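Local atomic coordinates of SusD-like carbohydrate binding protein (Bacteroides vulgatus, PDB entry 3LEW), a protein that probably binds carbohydrate at the outer membrane of the bacterium, as a member of the SusD family of nutrient-binding proteins. Residues T276-P290 and D311-R325. Residues are numbered along the deposited sequence; the frame is centred on the assembly and turned at random.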
ATOM      1  N   THR A 276       1.714  15.745   8.814  1.00 13.58           N
ATOM      2  CA  THR A 276       2.569  16.898   8.552  1.00 13.83           C
ATOM      3  C   THR A 276       1.937  18.180   9.081  1.00 13.79           C
ATOM      4  O   THR A 276       2.408  19.288   8.782  1.00 14.51           O
ATOM      5  CB  THR A 276       2.856  17.045   7.058  1.00 13.63           C
ATOM      6  OG1 THR A 276       1.616  17.148   6.317  1.00 14.58           O
ATOM      7  CG2 THR A 276       3.661  15.818   6.552  1.00 14.76           C
ATOM      8  N   THR A 277       0.855  18.027   9.844  1.00 13.50           N
ATOM      9  CA  THR A 277       0.080  19.190  10.305  1.00 14.67           C
ATOM     10  C   THR A 277      -0.197  19.292  11.818  1.00 14.86           C
ATOM     11  O   THR A 277      -0.410  20.400  12.331  1.00 15.41           O
ATOM     12  CB  THR A 277      -1.243  19.347   9.523  1.00 14.85           C
ATOM     13  OG1 THR A 277      -2.108  18.234   9.783  1.00 15.46           O
ATOM     14  CG2 THR A 277      -1.012  19.525   8.008  1.00 13.53           C
ATOM     15  N   THR A 278      -0.273  18.164  12.542  1.00 15.61           N
ATOM     16  CA  THR A 278      -0.528  18.221  13.976  1.00 16.59           C
ATOM     17  C   THR A 278       0.719  18.624  14.790  1.00 16.40           C
ATOM     18  O   THR A 278       1.776  18.006  14.673  1.00 16.68           O
ATOM     19  CB  THR A 278      -1.032  16.860  14.545  1.00 15.04           C
ATOM     20  OG1 THR A 278      -2.112  16.394  13.725  1.00 15.84           O
ATOM     21  CG2 THR A 278      -1.484  17.002  16.008  1.00 17.57           C
ATOM     22  N   LYS A 279       0.595  19.645  15.632  1.00 17.57           N
ATOM     23  CA  LYS A 279       1.651  19.964  16.584  1.00 18.50           C
ATOM     24  C   LYS A 279       1.893  18.781  17.487  1.00 18.61           C
ATOM     25  O   LYS A 279       0.963  18.321  18.153  1.00 17.65           O
ATOM     26  CB  LYS A 279       1.254  21.159  17.451  1.00 19.66           C
ATOM     27  CG  LYS A 279       1.124  22.430  16.653  1.00 23.67           C
ATOM     28  CD  LYS A 279       0.546  23.573  17.546  1.00 28.66           C
ATOM     29  CE  LYS A 279      -0.234  24.597  16.700  1.00 33.40           C
ATOM     30  NZ  LYS A 279       0.609  25.785  16.379  1.00 35.49           N
ATOM     31  N   GLY A 280       3.139  18.302  17.506  1.00 19.18           N
ATOM     32  CA  GLY A 280       3.479  17.071  18.229  1.00 18.76           C
ATOM     33  C   GLY A 280       3.909  15.911  17.346  1.00 18.16           C
ATOM     34  O   GLY A 280       4.511  14.966  17.852  1.00 18.37           O
ATOM     35  N   SER A 281       3.589  15.933  16.044  1.00 16.95           N
ATOM     36  CA  SER A 281       4.155  14.938  15.130  1.00 16.64           C
ATOM     37  C   SER A 281       5.674  15.085  15.088  1.00 16.61           C
ATOM     38  O   SER A 281       6.187  16.173  15.087  1.00 17.60           O
ATOM     39  CB  SER A 281       3.584  15.121  13.718  1.00 16.44           C
ATOM     40  OG  SER A 281       4.249  14.285  12.795  1.00 16.84           O
ATOM     41  N   TYR A 282       6.399  13.984  15.142  1.00 15.28           N
ATOM     42  CA  TYR A 282       7.810  14.067  15.424  1.00 15.09           C
ATOM     43  C   TYR A 282       8.598  14.447  14.176  1.00 15.00           C
ATOM     44  O   TYR A 282       9.635  15.070  14.309  1.00 15.23           O
ATOM     45  CB  TYR A 282       8.363  12.686  15.872  1.00 15.86           C
ATOM     46  CG  TYR A 282       8.069  12.272  17.308  1.00 14.65           C
ATOM     47  CD1 TYR A 282       7.465  13.124  18.234  1.00 13.19           C
ATOM     48  CD2 TYR A 282       8.434  11.017  17.732  1.00 15.39           C
ATOM     49  CE1 TYR A 282       7.226  12.700  19.541  1.00 15.94           C
ATOM     50  CE2 TYR A 282       8.170  10.572  19.011  1.00 17.45           C
ATOM     51  CZ  TYR A 282       7.587  11.403  19.912  1.00 17.60           C
ATOM     52  OH  TYR A 282       7.398  10.948  21.190  1.00 17.72           O
ATOM     53  N   TYR A 283       8.161  14.005  12.991  1.00 14.10           N
ATOM     54  CA  TYR A 283       8.989  14.108  11.777  1.00 13.81           C
ATOM     55  C   TYR A 283       8.312  14.825  10.597  1.00 13.48           C
ATOM     56  O   TYR A 283       9.001  15.432   9.755  1.00 13.61           O
ATOM     57  CB  TYR A 283       9.479  12.714  11.318  1.00 14.45           C
ATOM     58  CG  TYR A 283      10.065  11.895  12.436  1.00 13.65           C
ATOM     59  CD1 TYR A 283      11.196  12.342  13.122  1.00 14.88           C
ATOM     60  CD2 TYR A 283       9.466  10.706  12.853  1.00 13.56           C
ATOM     61  CE1 TYR A 283      11.719  11.632  14.171  1.00 17.36           C
ATOM     62  CE2 TYR A 283       9.981   9.983  13.882  1.00 14.23           C
ATOM     63  CZ  TYR A 283      11.101  10.441  14.555  1.00 17.34           C
ATOM     64  OH  TYR A 283      11.601   9.723  15.630  1.00 17.52           O
ATOM     65  N   TYR A 284       6.981  14.815  10.576  1.00 14.47           N
ATOM     66  CA  TYR A 284       6.184  15.569   9.587  1.00 13.47           C
ATOM     67  C   TYR A 284       6.842  15.533   8.199  1.00 13.89           C
ATOM     68  O   TYR A 284       7.028  16.570   7.560  1.00 13.51           O
ATOM     69  CB  TYR A 284       5.953  17.023  10.060  1.00 13.80           C
ATOM     70  CG  TYR A 284       7.086  17.643  10.802  1.00 14.38           C
ATOM     71  CD1 TYR A 284       7.226  17.465  12.167  1.00 15.81           C
ATOM     72  CD2 TYR A 284       8.040  18.431  10.140  1.00 16.28           C
ATOM     73  CE1 TYR A 284       8.296  18.019  12.874  1.00 16.05           C
ATOM     74  CE2 TYR A 284       9.108  18.981  10.836  1.00 15.09           C
ATOM     75  CZ  TYR A 284       9.225  18.788  12.189  1.00 16.51           C
ATOM     76  OH  TYR A 284      10.265  19.395  12.905  1.00 18.82           O
ATOM     77  N   SER A 285       7.177  14.340   7.733  1.00 13.75           N
ATOM     78  CA  SER A 285       8.165  14.211   6.641  1.00 13.79           C
ATOM     79  C   SER A 285       7.581  13.906   5.263  1.00 13.75           C
ATOM     80  O   SER A 285       8.225  14.216   4.255  1.00 13.90           O
ATOM     81  CB  SER A 285       9.189  13.144   6.996  1.00 14.13           C
ATOM     82  OG  SER A 285       8.544  11.900   7.292  1.00 13.36           O
ATOM     83  N   PHE A 286       6.391  13.312   5.238  1.00 13.50           N
ATOM     84  CA  PHE A 286       5.685  12.958   3.969  1.00 13.06           C
ATOM     85  C   PHE A 286       4.946  14.160   3.412  1.00 14.32           C
ATOM     86  O   PHE A 286       3.739  14.301   3.563  1.00 13.59           O
ATOM     87  CB  PHE A 286       4.775  11.737   4.168  1.00 14.07           C
ATOM     88  CG  PHE A 286       5.491  10.429   4.006  1.00 14.45           C
ATOM     89  CD1 PHE A 286       6.509  10.068   4.872  1.00 12.56           C
ATOM     90  CD2 PHE A 286       5.213   9.597   2.957  1.00 13.16           C
ATOM     91  CE1 PHE A 286       7.234   8.855   4.719  1.00 14.50           C
ATOM     92  CE2 PHE A 286       5.935   8.397   2.803  1.00 13.35           C
ATOM     93  CZ  PHE A 286       6.927   8.045   3.679  1.00 13.57           C
ATOM     94  N   ASN A 287       5.707  15.059   2.782  1.00 13.01           N
ATOM     95  CA  ASN A 287       5.132  16.267   2.267  1.00 13.78           C
ATOM     96  C   ASN A 287       4.753  16.047   0.807  1.00 13.64           C
ATOM     97  O   ASN A 287       5.043  14.982   0.214  1.00 14.27           O
ATOM     98  CB  ASN A 287       6.083  17.398   2.498  1.00 13.52           C
ATOM     99  CG  ASN A 287       6.265  17.671   3.985  1.00 15.84           C
ATOM    100  OD1 ASN A 287       5.361  18.203   4.620  1.00 15.05           O
ATOM    101  ND2 ASN A 287       7.415  17.270   4.544  1.00 14.74           N
ATOM    102  N   VAL A 288       4.116  17.046   0.247  1.00 12.88           N
ATOM    103  CA  VAL A 288       3.458  16.877  -1.043  1.00 12.94           C
ATOM    104  C   VAL A 288       4.285  17.554  -2.150  1.00 12.84           C
ATOM    105  O   VAL A 288       4.780  18.659  -1.970  1.00 13.19           O
ATOM    106  CB  VAL A 288       2.039  17.454  -0.997  1.00 13.61           C
ATOM    107  CG1 VAL A 288       1.321  17.229  -2.342  1.00 14.39           C
ATOM    108  CG2 VAL A 288       1.250  16.882   0.170  1.00 14.09           C
ATOM    109  N   ASP A 289       4.410  16.914  -3.304  1.00 13.16           N
ATOM    110  CA  ASP A 289       4.877  17.658  -4.509  1.00 13.12           C
ATOM    111  C   ASP A 289       3.907  18.811  -4.765  1.00 13.54           C
ATOM    112  O   ASP A 289       2.721  18.593  -5.030  1.00 12.42           O
ATOM    113  CB  ASP A 289       4.876  16.727  -5.718  1.00 14.03           C
ATOM    114  CG  ASP A 289       5.371  17.387  -6.999  1.00 14.00           C
ATOM    115  OD1 ASP A 289       5.747  18.589  -6.981  1.00 13.06           O
ATOM    116  OD2 ASP A 289       5.370  16.680  -8.038  1.00 12.47           O
ATOM    117  N   PRO A 290       4.415  20.072  -4.793  1.00 12.84           N
ATOM    118  CA  PRO A 290       3.465  21.139  -4.998  1.00 13.57           C
ATOM    119  C   PRO A 290       2.703  20.990  -6.311  1.00 13.73           C
ATOM    120  O   PRO A 290       1.567  21.395  -6.404  1.00 13.70           O
ATOM    121  CB  PRO A 290       4.339  22.376  -5.005  1.00 13.54           C
ATOM    122  CG  PRO A 290       5.456  22.023  -4.015  1.00 14.31           C
ATOM    123  CD  PRO A 290       5.717  20.556  -4.296  1.00 12.66           C
ATOM    124  N   ASP A 311       6.618  23.943   9.421  1.00 14.99           N
ATOM    125  CA  ASP A 311       6.690  22.669  10.173  1.00 15.78           C
ATOM    126  C   ASP A 311       5.803  22.750  11.427  1.00 17.01           C
ATOM    127  O   ASP A 311       5.802  23.762  12.138  1.00 18.42           O
ATOM    128  CB  ASP A 311       8.124  22.348  10.556  1.00 16.04           C
ATOM    129  CG  ASP A 311       9.021  22.013   9.340  1.00 15.72           C
ATOM    130  OD1 ASP A 311       8.515  21.592   8.276  1.00 16.44           O
ATOM    131  OD2 ASP A 311      10.254  22.133   9.506  1.00 17.11           O
ATOM    132  N   PRO A 312       4.999  21.707  11.670  1.00 18.89           N
ATOM    133  CA  PRO A 312       4.026  21.803  12.764  1.00 19.81           C
ATOM    134  C   PRO A 312       4.759  21.880  14.109  1.00 20.63           C
ATOM    135  O   PRO A 312       5.670  21.103  14.388  1.00 21.21           O
ATOM    136  CB  PRO A 312       3.185  20.522  12.613  1.00 20.15           C
ATOM    137  CG  PRO A 312       4.072  19.592  11.871  1.00 19.95           C
ATOM    138  CD  PRO A 312       4.917  20.433  10.955  1.00 16.89           C
ATOM    139  N   GLY A 313       4.401  22.862  14.909  1.00 21.51           N
ATOM    140  CA  GLY A 313       5.089  23.091  16.178  1.00 23.01           C
ATOM    141  C   GLY A 313       6.212  24.131  16.144  1.00 24.35           C
ATOM    142  O   GLY A 313       6.555  24.669  17.199  1.00 25.58           O
ATOM    143  N   ALA A 314       6.814  24.389  14.968  1.00 24.21           N
ATOM    144  CA  ALA A 314       7.962  25.312  14.861  1.00 24.01           C
ATOM    145  C   ALA A 314       7.449  26.725  14.937  1.00 24.25           C
ATOM    146  O   ALA A 314       6.324  26.992  14.518  1.00 24.48           O
ATOM    147  CB  ALA A 314       8.715  25.120  13.553  1.00 23.74           C
ATOM    148  N   ASP A 315       8.289  27.622  15.434  1.00 24.37           N
ATOM    149  CA  ASP A 315       7.979  29.042  15.455  1.00 25.55           C
ATOM    150  C   ASP A 315       7.835  29.548  14.013  1.00 25.58           C
ATOM    151  O   ASP A 315       8.754  29.394  13.223  1.00 24.90           O
ATOM    152  CB  ASP A 315       9.096  29.823  16.162  1.00 25.72           C
ATOM    153  CG  ASP A 315       8.872  31.324  16.075  1.00 29.17           C
ATOM    154  OD1 ASP A 315       7.850  31.812  16.614  1.00 32.14           O
ATOM    155  OD2 ASP A 315       9.699  32.023  15.457  1.00 32.04           O
ATOM    156  N   VAL A 316       6.692  30.141  13.665  1.00 26.18           N
ATOM    157  CA  VAL A 316       6.416  30.481  12.259  1.00 26.95           C
ATOM    158  C   VAL A 316       7.403  31.558  11.752  1.00 27.74           C
ATOM    159  O   VAL A 316       7.875  31.467  10.615  1.00 27.12           O
ATOM    160  CB  VAL A 316       4.942  30.927  12.027  1.00 26.64           C
ATOM    161  CG1 VAL A 316       4.767  31.589  10.663  1.00 27.73           C
ATOM    162  CG2 VAL A 316       4.015  29.770  12.157  1.00 26.88           C
ATOM    163  N   GLU A 317       7.707  32.558  12.586  1.00 28.85           N
ATOM    164  CA  GLU A 317       8.676  33.605  12.225  1.00 29.18           C
ATOM    165  C   GLU A 317      10.127  33.085  12.034  1.00 29.23           C
ATOM    166  O   GLU A 317      10.851  33.593  11.199  1.00 31.29           O
ATOM    167  CB  GLU A 317       8.620  34.797  13.245  1.00 29.32           C
ATOM    168  N   SER A 318      10.548  32.081  12.785  1.00 28.71           N
ATOM    169  CA  SER A 318      11.910  31.524  12.720  1.00 27.90           C
ATOM    170  C   SER A 318      12.110  30.577  11.470  1.00 26.22           C
ATOM    171  O   SER A 318      13.245  30.253  11.073  1.00 26.53           O
ATOM    172  CB  SER A 318      12.170  30.817  14.074  1.00 28.17           C
ATOM    173  OG  SER A 318      13.515  30.415  14.349  1.00 31.88           O
ATOM    174  N   ALA A 319      11.017  30.150  10.832  1.00 22.50           N
ATOM    175  CA  ALA A 319      11.090  29.125   9.780  1.00 20.57           C
ATOM    176  C   ALA A 319      11.359  29.762   8.412  1.00 19.09           C
ATOM    177  O   ALA A 319      10.669  30.710   8.033  1.00 19.96           O
ATOM    178  CB  ALA A 319       9.792  28.343   9.736  1.00 19.20           C
ATOM    179  N   ALA A 320      12.368  29.258   7.694  1.00 16.67           N
ATOM    180  CA  ALA A 320      12.733  29.778   6.368  1.00 16.07           C
ATOM    181  C   ALA A 320      11.809  29.256   5.260  1.00 14.87           C
ATOM    182  O   ALA A 320      11.627  29.948   4.267  1.00 14.89           O
ATOM    183  CB  ALA A 320      14.189  29.425   5.999  1.00 16.43           C
ATOM    184  N   TYR A 321      11.287  28.031   5.411  1.00 13.73           N
ATOM    185  CA  TYR A 321      10.536  27.397   4.335  1.00 13.10           C
ATOM    186  C   TYR A 321       9.122  27.055   4.730  1.00 13.73           C
ATOM    187  O   TYR A 321       8.836  26.759   5.905  1.00 15.04           O
ATOM    188  CB  TYR A 321      11.237  26.092   3.968  1.00 11.93           C
ATOM    189  CG  TYR A 321      12.512  26.286   3.175  1.00 14.82           C
ATOM    190  CD1 TYR A 321      12.488  26.364   1.785  1.00 17.71           C
ATOM    191  CD2 TYR A 321      13.740  26.363   3.809  1.00 18.13           C
ATOM    192  CE1 TYR A 321      13.658  26.565   1.043  1.00 21.06           C
ATOM    193  CE2 TYR A 321      14.916  26.533   3.074  1.00 21.25           C
ATOM    194  CZ  TYR A 321      14.863  26.638   1.687  1.00 22.35           C
ATOM    195  OH  TYR A 321      16.026  26.799   0.944  1.00 24.95           O
ATOM    196  N   VAL A 322       8.253  27.012   3.724  1.00 13.38           N
ATOM    197  CA  VAL A 322       7.013  26.281   3.807  1.00 12.81           C
ATOM    198  C   VAL A 322       7.147  25.061   2.870  1.00 13.69           C
ATOM    199  O   VAL A 322       7.845  25.120   1.856  1.00 13.12           O
ATOM    200  CB  VAL A 322       5.784  27.141   3.419  1.00 14.12           C
ATOM    201  CG1 VAL A 322       5.523  28.191   4.475  1.00 13.21           C
ATOM    202  CG2 VAL A 322       5.944  27.822   2.061  1.00 13.22           C
ATOM    203  N   TRP A 323       6.488  23.968   3.238  1.00 13.16           N
ATOM    204  CA  TRP A 323       6.376  22.793   2.404  1.00 13.43           C
ATOM    205  C   TRP A 323       4.884  22.598   2.150  1.00 13.67           C
ATOM    206  O   TRP A 323       4.048  23.080   2.925  1.00 13.41           O
ATOM    207  CB  TRP A 323       6.924  21.561   3.119  1.00 13.53           C
ATOM    208  CG  TRP A 323       8.372  21.633   3.561  1.00 12.47           C
ATOM    209  CD1 TRP A 323       8.927  22.522   4.427  1.00 10.74           C
ATOM    210  CD2 TRP A 323       9.432  20.773   3.144  1.00 12.85           C
ATOM    211  NE1 TRP A 323      10.255  22.280   4.578  1.00 11.85           N
ATOM    212  CE2 TRP A 323      10.593  21.185   3.832  1.00 12.85           C
ATOM    213  CE3 TRP A 323       9.505  19.661   2.304  1.00 12.17           C
ATOM    214  CZ2 TRP A 323      11.839  20.560   3.656  1.00 13.09           C
ATOM    215  CZ3 TRP A 323      10.754  19.020   2.138  1.00 13.15           C
ATOM    216  CH2 TRP A 323      11.888  19.471   2.825  1.00 14.69           C
HETATM  217  N   MSE A 324       4.529  21.858   1.109  1.00 13.34           N
HETATM  218  CA  MSE A 324       3.127  21.582   0.828  0.70 13.14           C
HETATM  219  C   MSE A 324       2.695  20.400   1.714  1.00 12.97           C
HETATM  220  O   MSE A 324       3.286  19.328   1.642  1.00 13.48           O
HETATM  221  CB  MSE A 324       2.932  21.335  -0.678  0.70 12.45           C
HETATM  222  CG  MSE A 324       1.457  21.081  -1.122  0.70 14.52           C
HETATM  223 SE   MSE A 324       0.390  22.663  -1.249  0.53 11.47          SE
HETATM  224  CE  MSE A 324       1.243  23.406  -2.798  0.70 12.64           C
ATOM    225  N   ARG A 325       1.699  20.629   2.542  1.00 14.07           N
ATOM    226  CA  ARG A 325       1.179  19.633   3.447  1.00 14.07           C
ATOM    227  C   ARG A 325      -0.111  19.071   2.932  1.00 14.99           C
ATOM    228  O   ARG A 325      -0.828  19.710   2.175  1.00 13.77           O
ATOM    229  CB  ARG A 325       0.890  20.256   4.824  1.00 15.04           C
ATOM    230  CG  ARG A 325       1.932  21.161   5.377  1.00 16.58           C
ATOM    231  CD  ARG A 325       3.283  20.484   5.549  1.00 17.31           C
ATOM    232  NE  ARG A 325       4.261  21.505   5.913  1.00 14.29           N
ATOM    233  CZ  ARG A 325       5.452  21.257   6.469  1.00 14.19           C
ATOM    234  NH1 ARG A 325       5.872  20.020   6.694  1.00 14.54           N
ATOM    235  NH2 ARG A 325       6.266  22.247   6.709  1.00 13.05           N
TER
HETATM  236  O   HOH W   1       2.305  24.679  13.955  1.00 33.55           O
HETATM  237  O   HOH W   2       5.454  18.789  15.874  1.00 19.51           O
HETATM  238  O   HOH W   3      11.483  21.313  11.789  1.00 24.73           O
HETATM  239  O   HOH W   4       8.380  21.268  14.957  1.00 32.23           O
HETATM  240  O   HOH W   5       6.383  20.292  -0.187  1.00 12.98           O
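Apolar contact centres on P312, whose CD is held over one face of the Y284 ring, 4.0 Å from the ring centroid and 28° off its normal, a CH-pi geometry. The proline's opposite face meets T276 O (3.5 Å from CD) and T277 O (3.6 Å from CB); T278 O touches CB from the rim. Two type II turns, T278-S281 and D311-A314, meet here, with K279 and P312 second and G280 and G313 third. In the modelled conformer, CG of M324 (a selenomethionine) packs 3.7 Å from CB of V288.

Polar groups converge on R325, bent at chi2 (-59°). Its NH2 forms a salt bridge with OD1 of D311 (2.8 Å), nearly in the guanidinium plane, and also bonds A309 O. NH1 gives N287 OD1 a weak, bent bond of 2.8 Å; N287 ND2 relays to Y284 O.

Strands 286-288 and 321-325 run perpendicular, yet V288 N donates to M324 O (2.8 Å, 156°), and a water joins V288 O to M324 N. Other waters bridge Y284 OH to D311 OD2, and G280 N and S281 O to P312 O.

With W323 CB 3.6 Å above one face of R325's buried guanidinium, these partners probably balance its charge and fix its rotation.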